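Local coordinates for protein B-agarase (Agarivorans gilvus, PDB 5Z6P) that probably hydrolyses beta-galactosidic linkages of agarose, as an agarase of glycoside hydrolase family 50, at residues A[251-260]-A[420-429]. Numbering follows the deposited sequence.
Sequences ELTELAKGPM and VTVDRMLNWG
The carboxylate of Glu251 meets the edge of the Arg424 guanidinium almost in its plane, the two flat groups only 12° apart, while Val420 CG1 lies over one guanidinium face, offset toward the rim. Arg424 O sits over one face of the Trp428 indole, also toward the rim, and a water at the ring edge accepts from NE1 and donates to Glu251 OE2. The arginine's grip is side-on and two-pronged: Arg424 NH2 donates to Glu251 OE1 (2.9 Å) and Arg424 NE to Glu251 OE2 (2.6 Å), both on syn lone pairs. With CG anti to the backbone N (chi1 -175°) and an extended chain beyond, Glu251 can span from its helix to the arginine. Asp741 makes a salt bridge with Arg424 NH1, and the two acids together fix the orientation of the guanidinium.

Where residues 251-255 of helix 241-255 pass residues 420-428 of helix 413-428, the axes make 55°. Leu255 is the knob joining them, set among Val420, Asp423, Arg424 and Asn427, its CD2 on Asn427 CB at 3.6 Å. Leu252 CD2 touches Val420 CG2. Helix 413-428 probably belongs to the (beta/alpha)8-barrel catalytic domain expected of family 50; helix 745-762 packs against Trp428 and Met260.

Past the first helix, Gly258 takes positive phi. Asn427 ND2 donates to Gly258 O (3.0 Å), somewhat out of the carbonyl plane, and its OD1 is bound by Lys752. Met260 N donates to Leu426 O at 2.8 Å, and a second water donates to both Leu426 O and Met260 O. Pro259 CB rests on Leu426 CB. The extended Met260 chain lays SD against Gly429 CA (3.8 Å), and the bend at chi3 turns CE toward Trp428 O.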
loop_
_atom_site.group_PDB
_atom_site.type_symbol
_atom_site.label_atom_id
_atom_site.label_comp_id
_atom_site.label_asym_id
_atom_site.label_seq_id
_atom_site.Cartn_x
_atom_site.Cartn_y
_atom_site.Cartn_z
ATOM N N GLU A 251 7.766 -3.515 -29.369
ATOM C CA GLU A 251 7.087 -2.487 -28.594
ATOM C C GLU A 251 7.390 -1.112 -29.150
ATOM O O GLU A 251 6.485 -0.302 -29.307
ATOM C CB GLU A 251 7.468 -2.525 -27.108
ATOM C CG GLU A 251 6.640 -1.520 -26.316
ATOM C CD GLU A 251 7.118 -1.266 -24.886
ATOM O OE1 GLU A 251 8.107 -1.883 -24.445
ATOM O OE2 GLU A 251 6.497 -0.418 -24.211
ATOM N N LEU A 252 8.660 -0.850 -29.453
ATOM C CA LEU A 252 9.058 0.443 -29.988
ATOM C C LEU A 252 8.319 0.793 -31.275
ATOM O O LEU A 252 8.001 1.952 -31.518
ATOM C CB LEU A 252 10.567 0.485 -30.224
ATOM C CG LEU A 252 11.403 0.527 -28.940
ATOM C CD1 LEU A 252 12.884 0.673 -29.256
ATOM C CD2 LEU A 252 10.941 1.658 -28.045
ATOM N N THR A 253 8.039 -0.221 -32.087
ATOM C CA THR A 253 7.284 -0.034 -33.317
ATOM C C THR A 253 5.837 0.307 -32.983
ATOM O O THR A 253 5.266 1.223 -33.549
ATOM C CB THR A 253 7.359 -1.292 -34.206
ATOM O OG1 THR A 253 8.704 -1.449 -34.660
ATOM C CG2 THR A 253 6.433 -1.181 -35.407
ATOM N N GLU A 254 5.263 -0.426 -32.036
ATOM C CA GLU A 254 3.922 -0.138 -31.545
ATOM C C GLU A 254 3.815 1.294 -30.995
ATOM O O GLU A 254 2.874 2.022 -31.309
ATOM C CB GLU A 254 3.538 -1.171 -30.484
ATOM C CG GLU A 254 2.188 -0.975 -29.838
ATOM C CD GLU A 254 1.029 -1.356 -30.740
ATOM O OE1 GLU A 254 1.274 -1.962 -31.808
ATOM O OE2 GLU A 254 -0.129 -1.043 -30.379
ATOM N N LEU A 255 4.792 1.704 -30.197
ATOM C CA LEU A 255 4.794 3.051 -29.614
ATOM C C LEU A 255 4.906 4.136 -30.678
ATOM O O LEU A 255 4.482 5.265 -30.461
ATOM C CB LEU A 255 5.926 3.196 -28.594
ATOM C CG LEU A 255 5.715 2.457 -27.271
ATOM C CD1 LEU A 255 6.945 2.531 -26.422
ATOM C CD2 LEU A 255 4.522 3.053 -26.537
ATOM N N ALA A 256 5.444 3.784 -31.844
ATOM C CA ALA A 256 5.534 4.728 -32.964
ATOM C C ALA A 256 4.154 5.179 -33.474
ATOM O O ALA A 256 4.053 6.159 -34.197
ATOM C CB ALA A 256 6.348 4.120 -34.109
ATOM N N LYS A 257 3.100 4.479 -33.074
ATOM C CA LYS A 257 1.731 4.861 -33.419
ATOM C C LYS A 257 1.261 6.135 -32.714
ATOM O O LYS A 257 0.184 6.643 -33.000
ATOM C CB LYS A 257 0.771 3.719 -33.103
ATOM C CG LYS A 257 1.039 2.478 -33.941
ATOM C CD LYS A 257 0.062 1.359 -33.649
ATOM C CE LYS A 257 0.249 0.227 -34.645
ATOM N NZ LYS A 257 -0.706 -0.866 -34.405
ATOM N N GLY A 258 2.062 6.648 -31.795
ATOM C CA GLY A 258 1.768 7.927 -31.184
ATOM C C GLY A 258 0.911 7.828 -29.942
ATOM O O GLY A 258 0.539 6.738 -29.529
ATOM N N PRO A 259 0.607 8.977 -29.329
ATOM C CA PRO A 259 -0.195 9.039 -28.101
ATOM C C PRO A 259 -1.653 8.692 -28.326
ATOM O O PRO A 259 -2.134 8.803 -29.441
ATOM C CB PRO A 259 -0.051 10.510 -27.663
ATOM C CG PRO A 259 0.243 11.246 -28.928
ATOM C CD PRO A 259 1.105 10.301 -29.730
ATOM N N MET A 260 -2.343 8.264 -27.279
ATOM C CA MET A 260 -3.788 8.183 -27.331
ATOM C C MET A 260 -4.299 9.581 -27.621
ATOM O O MET A 260 -3.822 10.539 -27.032
ATOM C CB MET A 260 -4.368 7.648 -26.022
ATOM C CG MET A 260 -5.880 7.735 -25.935
ATOM S SD MET A 260 -6.558 7.038 -24.427
ATOM C CE MET A 260 -6.164 5.303 -24.584
ATOM N N VAL A 420 11.200 6.409 -23.693
ATOM C CA VAL A 420 10.228 5.346 -23.895
ATOM C C VAL A 420 9.141 5.338 -22.807
ATOM O O VAL A 420 7.974 5.129 -23.100
ATOM C CB VAL A 420 10.919 3.982 -23.959
ATOM C CG1 VAL A 420 9.901 2.856 -23.899
ATOM C CG2 VAL A 420 11.746 3.899 -25.229
ATOM N N THR A 421 9.535 5.580 -21.560
ATOM C CA THR A 421 8.588 5.687 -20.456
ATOM C C THR A 421 7.522 6.744 -20.745
ATOM O O THR A 421 6.336 6.470 -20.615
ATOM C CB THR A 421 9.302 6.018 -19.111
ATOM O OG1 THR A 421 10.127 4.922 -18.705
ATOM C CG2 THR A 421 8.293 6.299 -18.018
ATOM N N VAL A 422 7.941 7.940 -21.147
ATOM C CA VAL A 422 6.984 8.996 -21.478
ATOM C C VAL A 422 6.164 8.603 -22.718
ATOM O O VAL A 422 4.957 8.846 -22.758
ATOM C CB VAL A 422 7.667 10.372 -21.710
ATOM C CG1 VAL A 422 6.641 11.413 -22.161
ATOM C CG2 VAL A 422 8.352 10.842 -20.449
ATOM N N ASP A 423 6.816 7.994 -23.711
ATOM C CA ASP A 423 6.122 7.479 -24.890
ATOM C C ASP A 423 5.046 6.494 -24.497
ATOM O O ASP A 423 3.942 6.534 -25.012
ATOM C CB ASP A 423 7.084 6.779 -25.855
ATOM C CG ASP A 423 7.951 7.740 -26.627
ATOM O OD1 ASP A 423 7.619 8.936 -26.718
ATOM O OD2 ASP A 423 8.981 7.273 -27.159
ATOM N N ARG A 424 5.398 5.594 -23.589
ATOM C CA ARG A 424 4.470 4.614 -23.067
ATOM C C ARG A 424 3.261 5.253 -22.365
ATOM O O ARG A 424 2.121 4.890 -22.641
ATOM C CB ARG A 424 5.174 3.679 -22.090
ATOM C CG ARG A 424 6.004 2.566 -22.702
ATOM C CD ARG A 424 6.801 1.870 -21.601
ATOM N NE ARG A 424 7.480 0.655 -22.055
ATOM C CZ ARG A 424 8.383 -0.003 -21.339
ATOM N NH1 ARG A 424 8.722 0.447 -20.141
ATOM N NH2 ARG A 424 8.959 -1.097 -21.824
ATOM N N MET A 425 3.517 6.167 -21.429
ATOM C CA MET A 425 2.418 6.757 -20.667
ATOM C C MET A 425 1.412 7.422 -21.612
ATOM O O MET A 425 0.224 7.229 -21.472
ATOM C CB MET A 425 2.927 7.768 -19.636
ATOM C CG MET A 425 3.892 7.191 -18.611
ATOM S SD MET A 425 3.326 5.677 -17.829
ATOM C CE MET A 425 4.883 5.037 -17.249
ATOM N N LEU A 426 1.909 8.182 -22.578
ATOM C CA LEU A 426 1.065 8.883 -23.526
ATOM C C LEU A 426 0.334 7.941 -24.489
ATOM O O LEU A 426 -0.775 8.231 -24.918
ATOM C CB LEU A 426 1.902 9.881 -24.324
ATOM C CG LEU A 426 2.425 11.058 -23.519
ATOM C CD1 LEU A 426 3.281 11.976 -24.395
ATOM C CD2 LEU A 426 1.245 11.792 -22.895
ATOM N N ASN A 427 0.970 6.824 -24.825
ATOM C CA ASN A 427 0.378 5.825 -25.709
ATOM C C ASN A 427 -0.692 5.039 -24.968
ATOM O O ASN A 427 -1.723 4.712 -25.524
ATOM C CB ASN A 427 1.457 4.884 -26.250
ATOM C CG ASN A 427 0.887 3.760 -27.105
ATOM O OD1 ASN A 427 0.575 2.685 -26.608
ATOM N ND2 ASN A 427 0.764 4.009 -28.396
ATOM N N TRP A 428 -0.444 4.760 -23.695
ATOM C CA TRP A 428 -1.393 4.050 -22.849
ATOM C C TRP A 428 -2.558 4.941 -22.391
ATOM O O TRP A 428 -3.566 4.451 -21.875
ATOM C CB TRP A 428 -0.664 3.477 -21.627
ATOM C CG TRP A 428 0.479 2.564 -21.982
ATOM C CD1 TRP A 428 0.806 2.091 -23.236
ATOM C CD2 TRP A 428 1.442 2.006 -21.084
ATOM N NE1 TRP A 428 1.913 1.275 -23.158
ATOM C CE2 TRP A 428 2.326 1.207 -21.851
ATOM C CE3 TRP A 428 1.651 2.104 -19.701
ATOM C CZ2 TRP A 428 3.390 0.509 -21.285
ATOM C CZ3 TRP A 428 2.716 1.414 -19.142
ATOM C CH2 TRP A 428 3.571 0.624 -19.932
ATOM N N GLY A 429 -2.407 6.247 -22.577
ATOM C CA GLY A 429 -3.461 7.192 -22.252
ATOM C C GLY A 429 -3.361 7.908 -20.911
ATOM O O GLY A 429 -4.216 8.728 -20.587
HETATM O O HOH W 1 3.753 -0.461 -24.925
HETATM O O HOH W 2 -2.126 10.430 -24.698
#